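Local coordinates for disulfide isomerase DsbG N-terminal domain-containing protein (Helicobacter pylori, PDB 3TDG) that probably acts as a thiol-disulfide oxidoreductase of the DsbG type, with reductase activity, through a catalytic domain of thioredoxin fold, at residues Ile131-Tyr135 against Lys240-Thr245; Lys123-Phe128 against Ile248-Ile254; Cys162-Leu166 against Ile221-Gln225. Numbering follows the deposited sequence.

Contact 1. Residues Ile131-Tyr135 against Lys240-Thr245; sequences IPADY and KVENTT
Residues I131-Y135 form an irregular loop, while K240-T245 are regular helix from the middle of helix 235-249. I131 and P132 are extended, with psi of 133° and 143°. P132-Y135 is a type I beta turn with A133 and D134 at its corners, and Y135 N bonds to P132 O at 3.0 Å. The loop meets the helix at one closest point, where the CA atoms of I131 and T244 are 6.3 Å apart. Y135 takes chi1 t (-166°), and its ring has T244 over one face and V241 CA near the edge. T244, chi1 m, puts CG2 3.8 Å from the ring centroid and on the ring normal, a CH-pi contact. T244 OG1 donates to K240 O one turn back (2.7 Å) and also lies 3.7 Å from P132 CD. I131 CG2 meets T244 CG2 at 4.0 Å. V241 CG2 comes to 3.6 Å from Y135 OH. That hydroxyl is hydrogen-bonded to the backbone O of V182, at the end of strand 177-182. K240 is fully extended, all four chi angles t. Its CE passes P132 CB at 3.9 Å, and its NZ reaches D134 OD2 at 2.7 Å in a salt bridge. The contact joins the link between helix 98-129 and strand 137-139 to a helix of the thioredoxin-fold domain. Methyl-on-ring packing thus sets the loop on the helix, and the K240-D134 pair ties the turn to it at the more exposed end.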
# COMPACT_ATOMS: atom_id res chain seq x y z
N ILE A 131 4.28 22.99 10.32
CA ILE A 131 5.38 23.56 11.14
C ILE A 131 4.80 24.60 12.13
O ILE A 131 4.02 25.45 11.72
CB ILE A 131 6.45 24.23 10.22
CG1 ILE A 131 7.17 23.17 9.37
CG2 ILE A 131 7.47 25.04 11.01
CD1 ILE A 131 7.99 23.78 8.23
N PRO A 132 5.19 24.54 13.43
CA PRO A 132 4.64 25.54 14.37
C PRO A 132 4.74 26.95 13.81
O PRO A 132 5.72 27.30 13.13
CB PRO A 132 5.50 25.37 15.63
CG PRO A 132 5.89 23.92 15.59
CD PRO A 132 6.06 23.57 14.13
N ALA A 133 3.72 27.76 14.09
CA ALA A 133 3.57 29.08 13.48
C ALA A 133 4.69 30.07 13.77
O ALA A 133 4.94 30.99 12.97
CB ALA A 133 2.22 29.66 13.86
N ASP A 134 5.34 29.92 14.92
CA ASP A 134 6.45 30.80 15.28
C ASP A 134 7.82 30.25 14.82
O ASP A 134 8.83 30.91 15.00
CB ASP A 134 6.47 31.03 16.81
CG ASP A 134 6.60 29.74 17.59
OD1 ASP A 134 7.24 29.77 18.66
OD2 ASP A 134 6.09 28.69 17.15
N TYR A 135 7.83 29.05 14.25
CA TYR A 135 9.08 28.35 13.98
C TYR A 135 9.86 28.99 12.80
O TYR A 135 11.07 29.28 12.93
CB TYR A 135 8.84 26.85 13.77
CG TYR A 135 10.12 26.05 13.83
CD1 TYR A 135 10.54 25.45 15.02
CD2 TYR A 135 10.94 25.92 12.70
CE1 TYR A 135 11.70 24.74 15.10
CE2 TYR A 135 12.13 25.21 12.76
CZ TYR A 135 12.50 24.61 13.96
OH TYR A 135 13.66 23.88 14.05
N LYS A 240 11.52 21.02 20.74
CA LYS A 240 10.70 21.61 19.68
C LYS A 240 11.41 21.50 18.31
O LYS A 240 10.80 21.12 17.30
CB LYS A 240 10.38 23.07 19.99
CG LYS A 240 9.36 23.66 19.06
CD LYS A 240 9.24 25.15 19.20
CE LYS A 240 7.84 25.58 18.77
NZ LYS A 240 7.69 27.05 18.63
N VAL A 241 12.70 21.84 18.29
CA VAL A 241 13.55 21.63 17.11
C VAL A 241 13.54 20.17 16.66
O VAL A 241 13.33 19.89 15.47
CB VAL A 241 15.01 22.13 17.34
CG1 VAL A 241 15.96 21.60 16.26
CG2 VAL A 241 15.04 23.66 17.39
N GLU A 242 13.77 19.25 17.60
CA GLU A 242 13.83 17.82 17.27
C GLU A 242 12.51 17.31 16.69
O GLU A 242 12.53 16.58 15.71
CB GLU A 242 14.27 16.96 18.48
CG GLU A 242 15.75 17.13 18.85
CD GLU A 242 16.15 16.43 20.16
OE1 GLU A 242 17.37 16.35 20.43
OE2 GLU A 242 15.27 15.98 20.92
N ASN A 243 11.38 17.72 17.27
CA ASN A 243 10.05 17.33 16.79
C ASN A 243 9.68 17.96 15.45
O ASN A 243 9.15 17.28 14.57
CB ASN A 243 8.95 17.68 17.83
CG ASN A 243 9.10 16.88 19.14
OD1 ASN A 243 9.92 15.97 19.26
ND2 ASN A 243 8.30 17.25 20.14
N THR A 244 9.95 19.25 15.31
CA THR A 244 9.66 19.94 14.06
C THR A 244 10.47 19.33 12.90
O THR A 244 9.92 19.08 11.81
CB THR A 244 9.92 21.45 14.18
OG1 THR A 244 9.22 21.97 15.31
CG2 THR A 244 9.46 22.21 12.94
N THR A 245 11.75 19.06 13.15
CA THR A 245 12.68 18.53 12.15
C THR A 245 12.26 17.12 11.73
O THR A 245 12.21 16.81 10.53
CB THR A 245 14.13 18.54 12.69
OG1 THR A 245 14.52 19.89 12.98
CG2 THR A 245 15.13 17.94 11.69

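Contact 2. Residues Lys123-Phe128 against Ile248-Ile254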
# COMPACT_ATOMS: atom_id res chain seq x y z
N LYS A 123 1.67 17.42 -0.71
CA LYS A 123 2.41 16.89 0.43
C LYS A 123 3.37 17.94 1.02
O LYS A 123 3.48 18.05 2.23
CB LYS A 123 3.16 15.62 0.08
CG LYS A 123 2.25 14.41 0.03
CD LYS A 123 3.01 13.13 -0.22
CE LYS A 123 2.04 11.97 -0.24
NZ LYS A 123 2.64 10.84 -0.95
N LEU A 124 4.01 18.71 0.14
CA LEU A 124 4.91 19.79 0.54
C LEU A 124 4.18 20.91 1.29
O LEU A 124 4.58 21.28 2.40
CB LEU A 124 5.67 20.35 -0.66
CG LEU A 124 6.88 19.52 -1.12
CD1 LEU A 124 7.40 20.01 -2.48
CD2 LEU A 124 8.02 19.53 -0.07
N ASN A 125 3.11 21.43 0.67
CA ASN A 125 2.20 22.36 1.34
C ASN A 125 1.78 21.89 2.72
O ASN A 125 1.76 22.69 3.66
CB ASN A 125 0.95 22.60 0.51
CG ASN A 125 1.23 23.41 -0.71
OD1 ASN A 125 2.34 23.87 -0.93
ND2 ASN A 125 0.19 23.61 -1.52
N ALA A 126 1.43 20.61 2.86
CA ALA A 126 1.05 20.07 4.16
C ALA A 126 2.23 20.04 5.15
O ALA A 126 2.05 20.32 6.35
CB ALA A 126 0.46 18.70 4.02
N ILE A 127 3.42 19.68 4.67
CA ILE A 127 4.62 19.75 5.51
C ILE A 127 4.81 21.16 6.07
O ILE A 127 4.94 21.32 7.27
CB ILE A 127 5.89 19.24 4.79
CG1 ILE A 127 5.83 17.72 4.67
CG2 ILE A 127 7.17 19.69 5.57
CD1 ILE A 127 6.80 17.15 3.65
N PHE A 128 4.79 22.16 5.20
CA PHE A 128 5.00 23.53 5.62
C PHE A 128 3.88 24.15 6.48
O PHE A 128 4.15 25.04 7.29
CB PHE A 128 5.36 24.41 4.43
CG PHE A 128 6.68 24.07 3.85
CD1 PHE A 128 7.85 24.31 4.56
CD2 PHE A 128 6.77 23.44 2.61
CE1 PHE A 128 9.09 23.96 4.06
CE2 PHE A 128 8.01 23.07 2.08
CZ PHE A 128 9.17 23.34 2.81
N ILE A 248 9.27 17.30 9.28
CA ILE A 248 9.65 17.79 7.97
C ILE A 248 10.23 16.65 7.13
O ILE A 248 9.87 16.50 5.98
CB ILE A 248 10.64 18.96 8.06
CG1 ILE A 248 9.94 20.20 8.60
CG2 ILE A 248 11.23 19.28 6.68
CD1 ILE A 248 10.90 21.18 9.28
N PHE A 249 11.10 15.83 7.72
CA PHE A 249 11.86 14.82 6.97
C PHE A 249 11.25 13.41 7.00
O PHE A 249 11.76 12.51 6.33
CB PHE A 249 13.33 14.78 7.44
CG PHE A 249 14.10 16.04 7.12
CD1 PHE A 249 14.66 16.23 5.86
CD2 PHE A 249 14.23 17.04 8.07
CE1 PHE A 249 15.36 17.40 5.57
CE2 PHE A 249 14.92 18.23 7.78
CZ PHE A 249 15.48 18.41 6.53
N GLU A 250 10.17 13.24 7.75
CA GLU A 250 9.51 11.95 7.96
C GLU A 250 9.11 11.19 6.70
O GLU A 250 9.40 10.01 6.57
CB GLU A 250 8.24 12.19 8.77
CG GLU A 250 7.92 11.09 9.73
CD GLU A 250 7.05 11.59 10.86
OE1 GLU A 250 6.02 12.24 10.58
OE2 GLU A 250 7.43 11.35 12.03
N SER A 251 8.43 11.86 5.78
CA SER A 251 7.81 11.19 4.62
C SER A 251 8.83 10.88 3.54
O SER A 251 8.62 9.99 2.71
CB SER A 251 6.75 12.10 4.04
OG SER A 251 7.35 13.31 3.60
N GLY A 252 9.94 11.61 3.53
CA GLY A 252 10.95 11.40 2.50
C GLY A 252 10.60 12.15 1.25
O GLY A 252 11.22 11.95 0.21
N VAL A 253 9.60 13.02 1.34
CA VAL A 253 9.29 13.97 0.27
C VAL A 253 10.38 15.05 0.21
O VAL A 253 10.64 15.61 -0.86
CB VAL A 253 7.90 14.58 0.48
CG1 VAL A 253 7.70 15.81 -0.39
CG2 VAL A 253 6.81 13.52 0.19
N ILE A 254 10.96 15.36 1.36
CA ILE A 254 12.13 16.25 1.44
C ILE A 254 13.26 15.36 1.94
O ILE A 254 13.15 14.74 3.00
CB ILE A 254 11.90 17.44 2.42
CG1 ILE A 254 10.69 18.28 1.99
CG2 ILE A 254 13.17 18.30 2.55
CD1 ILE A 254 10.39 19.52 2.86
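The second segment starts near the C-terminal end of helix 235-249 and winds back along helix 98-129. I248 comes first. I248 CA is 5.9 Å from I127 CA, and I248 CG1 lies 4.1 Å from I127 CG2. The I248 carbonyl O is 3.9 Å from I127 CD1. F249 points away from the helix and stacks on W185 instead. At S251 the chain is again beside I127, with OG 3.9 Å from I127 CD1. G252 follows with phi of 83°. A CB there would jam against the carbonyl O of S251, so the backbone angles call for glycine. The turn brings V253 round to face the helix. V253 CG1 packs on L124 CD2 at 3.7 Å, and V253 CB lies 4.2 Å from I127 CD1. K123 CD packs on V253 CG2 at 3.8 Å, at the exposed edge of the contact. I254 completes the segment in extended conformation. Its CG1 meets L124 CD2 at 3.6 Å. Its CD1 lies 4.2 Å from I127 CG2 and 4.0 Å from F128 CZ. The contact across the segments is apolar, with I127 between I248 and V253. Beyond it, L124 and I254 both touch F259 of strand 259-262, and F128 stacks on Y152 of strand 150-155. Here the end of the long helix 98-129 is seated on the thioredoxin-fold domain. This fits the DsbC/DsbG family plan, in which a linker helix joins the N-terminal domain to the catalytic thioredoxin domain.

Contact 3. Residues Cys162-Leu166 against Ile221-Gln225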
# COMPACT_ATOMS: atom_id res chain seq x y z
N CYS A 162 24.22 24.96 2.97
CA CYS A 162 23.25 25.90 3.56
C CYS A 162 23.91 27.24 3.91
O CYS A 162 23.29 28.29 3.78
CB CYS A 162 22.54 25.28 4.76
SG CYS A 162 21.53 23.85 4.29
N GLN A 163 25.18 27.19 4.34
CA GLN A 163 25.95 28.41 4.57
C GLN A 163 26.12 29.22 3.29
O GLN A 163 25.98 30.44 3.30
CB GLN A 163 27.33 28.08 5.14
CG GLN A 163 27.36 27.74 6.60
CD GLN A 163 28.76 27.38 7.03
OE1 GLN A 163 29.34 26.41 6.55
NE2 GLN A 163 29.34 28.19 7.92
N LYS A 164 26.40 28.52 2.18
CA LYS A 164 26.47 29.15 0.86
C LYS A 164 25.11 29.72 0.45
O LYS A 164 25.02 30.87 0.01
CB LYS A 164 26.99 28.15 -0.19
CG LYS A 164 26.58 28.47 -1.64
CD LYS A 164 27.26 27.50 -2.61
CE LYS A 164 26.29 26.91 -3.62
NZ LYS A 164 26.51 25.44 -3.68
N GLU A 165 24.07 28.92 0.59
CA GLU A 165 22.71 29.39 0.35
C GLU A 165 22.39 30.64 1.21
O GLU A 165 21.78 31.60 0.72
CB GLU A 165 21.69 28.27 0.59
CG GLU A 165 20.22 28.70 0.44
CD GLU A 165 19.87 29.23 -0.96
OE1 GLU A 165 20.34 28.66 -1.97
OE2 GLU A 165 19.10 30.21 -1.06
N LEU A 166 22.82 30.65 2.46
CA LEU A 166 22.60 31.82 3.33
C LEU A 166 23.17 33.13 2.75
O LEU A 166 22.58 34.20 2.94
CB LEU A 166 23.10 31.55 4.74
CG LEU A 166 22.88 32.66 5.78
CD1 LEU A 166 21.40 33.00 5.93
CD2 LEU A 166 23.51 32.30 7.11
N ILE A 221 25.29 32.85 13.91
CA ILE A 221 25.20 31.46 14.40
C ILE A 221 25.60 30.41 13.35
O ILE A 221 26.15 29.35 13.70
CB ILE A 221 23.80 31.16 15.05
CG1 ILE A 221 23.61 32.00 16.32
CG2 ILE A 221 23.65 29.67 15.38
CD1 ILE A 221 22.18 32.10 16.84
N TYR A 222 25.34 30.71 12.07
CA TYR A 222 25.73 29.83 10.97
C TYR A 222 27.27 29.77 10.79
O TYR A 222 27.81 28.77 10.31
CB TYR A 222 25.06 30.24 9.66
CG TYR A 222 23.74 29.54 9.37
CD1 TYR A 222 23.60 28.74 8.24
CD2 TYR A 222 22.63 29.68 10.22
CE1 TYR A 222 22.40 28.10 7.94
CE2 TYR A 222 21.41 29.03 9.94
CZ TYR A 222 21.32 28.24 8.79
OH TYR A 222 20.17 27.58 8.48
N SER A 223 27.95 30.84 11.19
CA SER A 223 29.41 30.91 11.08
C SER A 223 30.04 29.65 11.65
O SER A 223 29.73 29.21 12.75
CB SER A 223 29.95 32.14 11.81
OG SER A 223 31.36 32.11 11.84
N THR A 224 30.94 29.06 10.86
CA THR A 224 31.73 27.92 11.30
C THR A 224 32.55 28.18 12.57
O THR A 224 32.83 27.26 13.33
CB THR A 224 32.66 27.47 10.14
OG1 THR A 224 31.88 27.20 8.97
CG2 THR A 224 33.42 26.22 10.51
N GLN A 225 32.91 29.44 12.81
CA GLN A 225 33.70 29.80 14.00
C GLN A 225 32.85 30.04 15.24
O GLN A 225 33.39 30.20 16.34
CB GLN A 225 34.60 31.01 13.71
CG GLN A 225 35.70 30.72 12.69
CD GLN A 225 35.17 30.58 11.27
OE1 GLN A 225 34.32 31.35 10.83
NE2 GLN A 225 35.67 29.58 10.54
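One side-chain amide reaches two acceptors, one on the last residue of helix 211-222 and one in the loop just after it. Q163 NE2 donates to T224 OG1 at 2.9 Å with a good angle of 163°, and to the backbone O of Y222 at 2.9 Å with a poor angle of 119°, so the second bond is weak. S223 leaves helical geometry with psi of 130°, and its OG accepts from Q225 N at 3.2 Å, an ST turn that follows the helix end. Next to the amide bonds, the Y222 ring lies against helix 160-167. L166 CD2 is 3.6 Å from Y222 CG. C162 CB (4.3 Å from Y222 CE1) and Q163 CG (4.2 Å from Y222 CD1) lie at the ring edge. The Y222 hydroxyl is hydrogen-bonded to S155 OG, at the end of strand 150-155, and the ring also touches M180 and V182 of strand 177-182. C162 fits the second cysteine of a thioredoxin-type CxxC motif with C159, consistent with the reductase assignment. The contact therefore packs the helix of the likely redox site against helix 211-222. The directional bonds between the segments all come from one amide, while C162 CB meets Y222 by apolar contact.

How the contacts relate
All three contacts involve the thioredoxin-fold domain, and they are nested in sequence: contact 3 lies within the loop closed by contact 1, and contact 1 within that closed by contact 2. Contacts 1 and 2 share helix 235-249 and have centres 13 Å apart. Their apolar side chains meet where I131 CD1 lies 4.0 Å from I248 CD1, as helix 98-129 and the loop after it pack on helix 235-249. Contact 3, which holds C162 of the likely CxxC site, touches neither. Its nearest atoms are about 9 Å from contact 1 and about 8 Å from contact 2. Shared neighbours link them: V182 meets Y135 and Y222, and V257 touches F249 and C162.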